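Local atomic coordinates of ThiJ/PfpI family protein (Pseudomonas syringae pv. tomato, PDB entry 3EWN), a protein that is of unknown function but belongs to the DJ-1/PfpI family, within the broader class I glutamine amidotransferase-like group of proteins. Residues A141-W145 against G172-T176; D38-P42 against F89-G93; S127-A132 against A150-F154. All coordinates share one frame; numbering follows the deposited sequence.

Overall arrangement
The three contacts surround the C-terminal end of strand 119-123, between strands 87-90 and 169-172 in the central sheet of a DJ-1/PfpI-type alpha/beta fold. Contact 2, the first along the chain, joins helix 36-46 to the end of strand 87-90. The segments of contacts 3 and 1 then alternate: 127-132, 141-145, 150-154 and 172-176. The centre of contact 1 lies about 10 Å from that of contact 2 and 12 Å from that of contact 3, while the last two are about 16 Å apart. Contact 1 touches both neighbours, and Ser-127 probably hydrogen-bonds to Thr-142. Together they frame Cys-124, which probably corresponds to the nucleophilic cysteine of relatives.

Contact 1 of 3, residues A141-W145 against G172-T176; sequences ATSHW and GAGVT
A chi1 of -176° in Thr-142 leaves methyl CG2 between the backbone N and the carbonyl carbon, and from there it lies on the backbone of Gly-172 and Ala-173; in His-144 a chi1 of -173° swings CG far from its own N and carries the imidazole alongside Gly-174. The methyl CG2 of Thr-142 comes within 3.4 Å of Gly-172 C, and Thr-142 OG1 lies 3.9 Å from the small CB of Ala-173. A beta-branched threonine suits this spot because its two branches do different work: CG2 packs against the other loop, and OG1 hydrogen-bonds to Ala-161 O. The touching parts, 142-144 and 172-175, run 5° apart, and their CA atoms come nearest at His-144 and Gly-174, 3.9 Å apart. Here CD2 of the His-144 imidazole stands 3.8 Å from Gly-174 CA, an approach made possible by the lack of a side chain on glycine. Val-175 CG2 lies farther off, at the ring edge. Between these points a CA-H...O contact joins Ala-173 CA to Ser-143 O at 3.5 Å.

Segment 172-176 links strand 169-172 to helix 177-189, and segment 141-145 starts at the last residue of strand 140-141 and continues as loop. Ser-143 OG bonds to the carbonyl of Cys-124, at the turn that resembles the nucleophile elbow of this family, and the His-144 side chain packs on Cys-124. The two segments thus meet through apolar packing and one CA-H...O contact, while the polar ends of Thr-142, Ser-143 and His-144 find partners elsewhere: Ala-161, Cys-124 and, for His-144 NE2, Met-201 O of the second subunit.

Contact 2 of 3, residues D38-P42 against F89-G93; sequences DLVGP and FAPGG
Asp-38 OD2 accepts a weak hydrogen bond from Gly-92 N, 2.8 Å long but bent to 123° at the hydrogen. It links, weakly, helix 36-46 of the DJ-1/PfpI alpha/beta sandwich to the loop that leaves strand 87-90 of its central sheet. The carboxylate reaches that loop because CG stands anti to the carbonyl carbon (chi1 -73°), and glycine suits the meeting place, since Asp-38 OD2 also comes 3.0 Å from Gly-92 CA. Nearer the helix backbone, Asp-38 CB packs 3.7 Å from Pro-91 CB, an atom of a compact ring, which also lies 4.3 Å from Leu-39 CB.

From strand 87-90, Phe-89 brings its ring up to the helix. The edge of the ring points at Asp-38 O, a buried carbonyl with no partner in the model, which lies 3.3 Å from Phe-89 CZ. Pro-42 explains the missing bond: it is four residues on, where an alpha helix would supply an N-H, but proline has none and the helix kinks. Val-123 and Met-28, from the adjoining strands, continue this apolar layer around Phe-89. The side chains of Pro-42 and Phe-89 cross at about a right angle, with Pro-42 CG 3.7 Å from Phe-89 CZ.

Contact 3 of 3, residues S127-A132 against A150-F154; sequences SLILGA and ALAGF
One face of the Phe-154 ring lies against the peptide between Gly-131 and Ala-132, with Ala-132 N 3.5 Å above the plane over the ring centre and Gly-131 C over the same face toward the rim. Leu-128 O approaches obliquely, and Ala-132 CB is 3.8 Å from Phe-154 CE1. The contact packs a 3-10 segment against helix 126-132, which in this DJ-1/PfpI-type alpha/beta fold follows the Cys-124 turn. Glycine at 131 exposes the helix backbone to the aromatic ring, so the two segments come close, Gly-131 CA and Phe-154 CA being 5.1 Å apart.

One turn earlier, Leu-128 and Leu-151 meet at about a right angle, their CD2 atoms 4.0 Å apart, and Leu-128 CD2 reaches Ala-150 CB as well. Phe-233 and Ala-237 of helix 231-240 pack on Leu-128 and Ala-150, extending this apolar cluster. Leu-151 CD2 lies 3.3 Å from Ser-127 O. Ser-127 OG stays beside the Leu-151 methyls and hydrogen-bonds to Thr-142 O, with Cys-124 O a second, shared or alternative acceptor. At the far end a water bridges the two backbones, donating to Gly-131 O at 2.8 Å and to Phe-154 O at 2.8 Å.

Contact 1 of 3, residues A141-W145 against G172-T176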
# COMPACT_ATOMS: atom_id res chain seq x y z
N ALA A 141 4.53 -10.94 -20.00
CA ALA A 141 4.32 -9.93 -18.97
C ALA A 141 2.84 -9.69 -18.77
O ALA A 141 2.04 -9.89 -19.67
CB ALA A 141 5.02 -8.63 -19.35
N THR A 142 2.48 -9.25 -17.56
CA THR A 142 1.09 -8.96 -17.25
C THR A 142 0.95 -7.47 -16.99
O THR A 142 1.91 -6.71 -17.13
CB THR A 142 0.61 -9.78 -16.03
OG1 THR A 142 -0.79 -9.54 -15.82
CG2 THR A 142 1.37 -9.39 -14.78
N SER A 143 -0.24 -7.04 -16.61
CA SER A 143 -0.49 -5.62 -16.34
C SER A 143 -1.89 -5.53 -15.75
O SER A 143 -2.49 -6.55 -15.42
CB SER A 143 -0.43 -4.84 -17.66
OG SER A 143 -0.38 -3.44 -17.43
N HIS A 144 -2.41 -4.32 -15.60
CA HIS A 144 -3.77 -4.17 -15.10
C HIS A 144 -4.64 -4.78 -16.19
O HIS A 144 -4.27 -4.76 -17.37
CB HIS A 144 -4.11 -2.69 -14.89
CG HIS A 144 -5.43 -2.46 -14.23
ND1 HIS A 144 -6.63 -2.41 -14.92
CD2 HIS A 144 -5.76 -2.29 -12.92
CE1 HIS A 144 -7.62 -2.22 -14.07
NE2 HIS A 144 -7.12 -2.14 -12.85
N TRP A 145 -5.79 -5.33 -15.83
CA TRP A 145 -6.63 -5.95 -16.84
C TRP A 145 -7.11 -4.99 -17.93
O TRP A 145 -7.44 -5.43 -19.03
CB TRP A 145 -7.83 -6.66 -16.20
CG TRP A 145 -8.68 -5.81 -15.32
CD1 TRP A 145 -8.66 -5.76 -13.95
CD2 TRP A 145 -9.73 -4.91 -15.73
NE1 TRP A 145 -9.63 -4.90 -13.48
CE2 TRP A 145 -10.29 -4.36 -14.55
CE3 TRP A 145 -10.24 -4.52 -16.97
CZ2 TRP A 145 -11.35 -3.44 -14.59
CZ3 TRP A 145 -11.29 -3.60 -17.01
CH2 TRP A 145 -11.83 -3.08 -15.82
N GLY A 172 3.75 -7.73 -12.09
CA GLY A 172 2.56 -8.02 -11.31
C GLY A 172 1.36 -7.39 -12.00
O GLY A 172 1.50 -6.42 -12.74
N ALA A 173 0.18 -7.95 -11.76
CA ALA A 173 -1.03 -7.42 -12.37
C ALA A 173 -1.50 -6.13 -11.71
O ALA A 173 -0.70 -5.40 -11.12
CB ALA A 173 -2.14 -8.47 -12.33
N GLY A 174 -2.79 -5.85 -11.81
CA GLY A 174 -3.33 -4.63 -11.25
C GLY A 174 -3.12 -4.36 -9.77
O GLY A 174 -3.07 -5.27 -8.94
N VAL A 175 -2.98 -3.07 -9.47
CA VAL A 175 -2.79 -2.53 -8.13
C VAL A 175 -2.32 -3.46 -7.00
O VAL A 175 -1.11 -3.63 -6.79
CB VAL A 175 -4.09 -1.82 -7.68
CG1 VAL A 175 -3.84 -1.02 -6.41
CG2 VAL A 175 -4.59 -0.91 -8.81
N THR A 176 -3.26 -4.04 -6.26
CA THR A 176 -2.93 -4.89 -5.12
C THR A 176 -2.04 -6.09 -5.41
O THR A 176 -1.46 -6.67 -4.50
CB THR A 176 -4.20 -5.37 -4.40
OG1 THR A 176 -5.02 -6.12 -5.30
CG2 THR A 176 -5.00 -4.17 -3.88

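Contact 2 of 3, residues D38-P42 against F89-G93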
# COMPACT_ATOMS: atom_id res chain seq x y z
N ASP A 38 0.41 1.06 -6.05
CA ASP A 38 1.26 0.34 -6.99
C ASP A 38 2.71 0.37 -6.52
O ASP A 38 3.46 -0.58 -6.72
CB ASP A 38 1.19 0.97 -8.38
CG ASP A 38 -0.11 0.68 -9.08
OD1 ASP A 38 -1.07 0.26 -8.40
OD2 ASP A 38 -0.17 0.89 -10.31
N LEU A 39 3.08 1.49 -5.91
CA LEU A 39 4.43 1.68 -5.40
C LEU A 39 4.62 1.09 -4.01
O LEU A 39 5.57 0.36 -3.75
CB LEU A 39 4.75 3.18 -5.34
CG LEU A 39 6.04 3.61 -4.65
CD1 LEU A 39 7.24 3.21 -5.50
CD2 LEU A 39 6.03 5.11 -4.43
N VAL A 40 3.68 1.40 -3.11
CA VAL A 40 3.76 0.96 -1.72
C VAL A 40 3.60 -0.53 -1.43
O VAL A 40 4.20 -1.04 -0.49
CB VAL A 40 2.78 1.78 -0.86
CG1 VAL A 40 2.74 1.25 0.57
CG2 VAL A 40 3.22 3.25 -0.86
N GLY A 41 2.78 -1.23 -2.21
CA GLY A 41 2.63 -2.66 -1.98
C GLY A 41 4.03 -3.25 -2.08
O GLY A 41 4.50 -3.92 -1.17
N PRO A 42 4.72 -3.02 -3.21
CA PRO A 42 6.07 -3.55 -3.37
C PRO A 42 7.05 -2.93 -2.37
O PRO A 42 7.90 -3.62 -1.81
CB PRO A 42 6.42 -3.17 -4.81
CG PRO A 42 5.09 -3.23 -5.49
CD PRO A 42 4.18 -2.55 -4.50
N PHE A 89 12.21 -0.88 -11.02
CA PHE A 89 10.77 -1.07 -10.86
C PHE A 89 9.94 0.13 -11.31
O PHE A 89 10.33 1.27 -11.08
CB PHE A 89 10.46 -1.35 -9.39
CG PHE A 89 9.00 -1.29 -9.04
CD1 PHE A 89 8.20 -2.43 -9.11
CD2 PHE A 89 8.42 -0.09 -8.64
CE1 PHE A 89 6.85 -2.37 -8.78
CE2 PHE A 89 7.07 -0.02 -8.31
CZ PHE A 89 6.28 -1.16 -8.38
N ALA A 90 8.79 -0.14 -11.92
CA ALA A 90 7.89 0.92 -12.35
C ALA A 90 6.45 0.64 -11.91
O ALA A 90 5.93 -0.44 -12.16
CB ALA A 90 7.94 1.09 -13.86
N PRO A 91 5.81 1.61 -11.24
CA PRO A 91 4.43 1.47 -10.78
C PRO A 91 3.48 1.92 -11.89
O PRO A 91 3.92 2.48 -12.90
CB PRO A 91 4.37 2.39 -9.57
CG PRO A 91 5.24 3.54 -10.01
CD PRO A 91 6.43 2.81 -10.65
N GLY A 92 2.19 1.68 -11.68
CA GLY A 92 1.19 2.06 -12.66
C GLY A 92 0.38 3.32 -12.35
O GLY A 92 0.78 4.15 -11.53
N GLY A 93 -0.76 3.42 -13.01
CA GLY A 93 -1.65 4.56 -12.88
C GLY A 93 -2.38 4.66 -14.21
O GLY A 93 -2.47 3.66 -14.93

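Contact 3 of 3, residues S127-A132 against A150-F154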
# COMPACT_ATOMS: atom_id res chain seq x y z
N SER A 127 3.84 -1.83 -16.54
CA SER A 127 4.44 -2.61 -17.61
C SER A 127 4.34 -1.90 -18.96
O SER A 127 5.00 -2.30 -19.92
CB SER A 127 3.81 -4.01 -17.68
OG SER A 127 2.40 -3.98 -17.50
N LEU A 128 3.53 -0.85 -19.05
CA LEU A 128 3.43 -0.09 -20.30
C LEU A 128 4.72 0.72 -20.41
O LEU A 128 5.23 0.96 -21.51
CB LEU A 128 2.23 0.87 -20.29
CG LEU A 128 0.81 0.31 -20.24
CD1 LEU A 128 -0.17 1.48 -20.25
CD2 LEU A 128 0.54 -0.62 -21.42
N ILE A 129 5.25 1.15 -19.27
CA ILE A 129 6.48 1.92 -19.24
C ILE A 129 7.64 1.01 -19.64
O ILE A 129 8.50 1.41 -20.42
CB ILE A 129 6.73 2.54 -17.84
CG1 ILE A 129 5.64 3.57 -17.53
CG2 ILE A 129 8.12 3.18 -17.78
CD1 ILE A 129 5.67 4.11 -16.09
N LEU A 130 7.67 -0.21 -19.10
CA LEU A 130 8.73 -1.17 -19.43
C LEU A 130 8.68 -1.47 -20.92
O LEU A 130 9.72 -1.58 -21.58
CB LEU A 130 8.54 -2.49 -18.67
CG LEU A 130 8.62 -2.51 -17.14
CD1 LEU A 130 8.57 -3.96 -16.67
CD2 LEU A 130 9.90 -1.84 -16.67
N GLY A 131 7.48 -1.63 -21.45
CA GLY A 131 7.33 -1.93 -22.86
C GLY A 131 7.76 -0.77 -23.74
O GLY A 131 8.50 -0.96 -24.70
N ALA A 132 7.31 0.43 -23.41
CA ALA A 132 7.65 1.61 -24.19
C ALA A 132 9.15 1.89 -24.15
O ALA A 132 9.70 2.51 -25.06
CB ALA A 132 6.87 2.83 -23.69
N ALA A 150 -2.48 -4.42 -24.60
CA ALA A 150 -1.72 -3.39 -25.29
C ALA A 150 -0.23 -3.73 -25.34
O ALA A 150 0.48 -3.33 -26.26
CB ALA A 150 -1.92 -2.03 -24.60
N LEU A 151 0.24 -4.48 -24.34
CA LEU A 151 1.64 -4.86 -24.25
C LEU A 151 2.21 -5.52 -25.50
O LEU A 151 3.40 -5.40 -25.79
CB LEU A 151 1.86 -5.78 -23.05
CG LEU A 151 1.58 -5.17 -21.67
CD1 LEU A 151 1.70 -6.24 -20.60
CD2 LEU A 151 2.57 -4.02 -21.42
N ALA A 152 1.35 -6.21 -26.25
CA ALA A 152 1.76 -6.89 -27.48
C ALA A 152 2.39 -5.90 -28.46
O ALA A 152 3.26 -6.27 -29.26
CB ALA A 152 0.56 -7.58 -28.12
N GLY A 153 1.94 -4.65 -28.40
CA GLY A 153 2.46 -3.64 -29.30
C GLY A 153 3.92 -3.30 -29.03
O GLY A 153 4.60 -2.75 -29.90
N PHE A 154 4.39 -3.63 -27.83
CA PHE A 154 5.78 -3.36 -27.45
C PHE A 154 6.63 -4.60 -27.64
O PHE A 154 7.79 -4.62 -27.25
CB PHE A 154 5.86 -2.91 -25.99
CG PHE A 154 5.11 -1.65 -25.69
CD1 PHE A 154 5.45 -0.45 -26.32
CD2 PHE A 154 4.07 -1.65 -24.76
CE1 PHE A 154 4.76 0.73 -26.03
CE2 PHE A 154 3.38 -0.47 -24.46
CZ PHE A 154 3.73 0.72 -25.09
O HOH W 1 9.34 -3.62 -25.12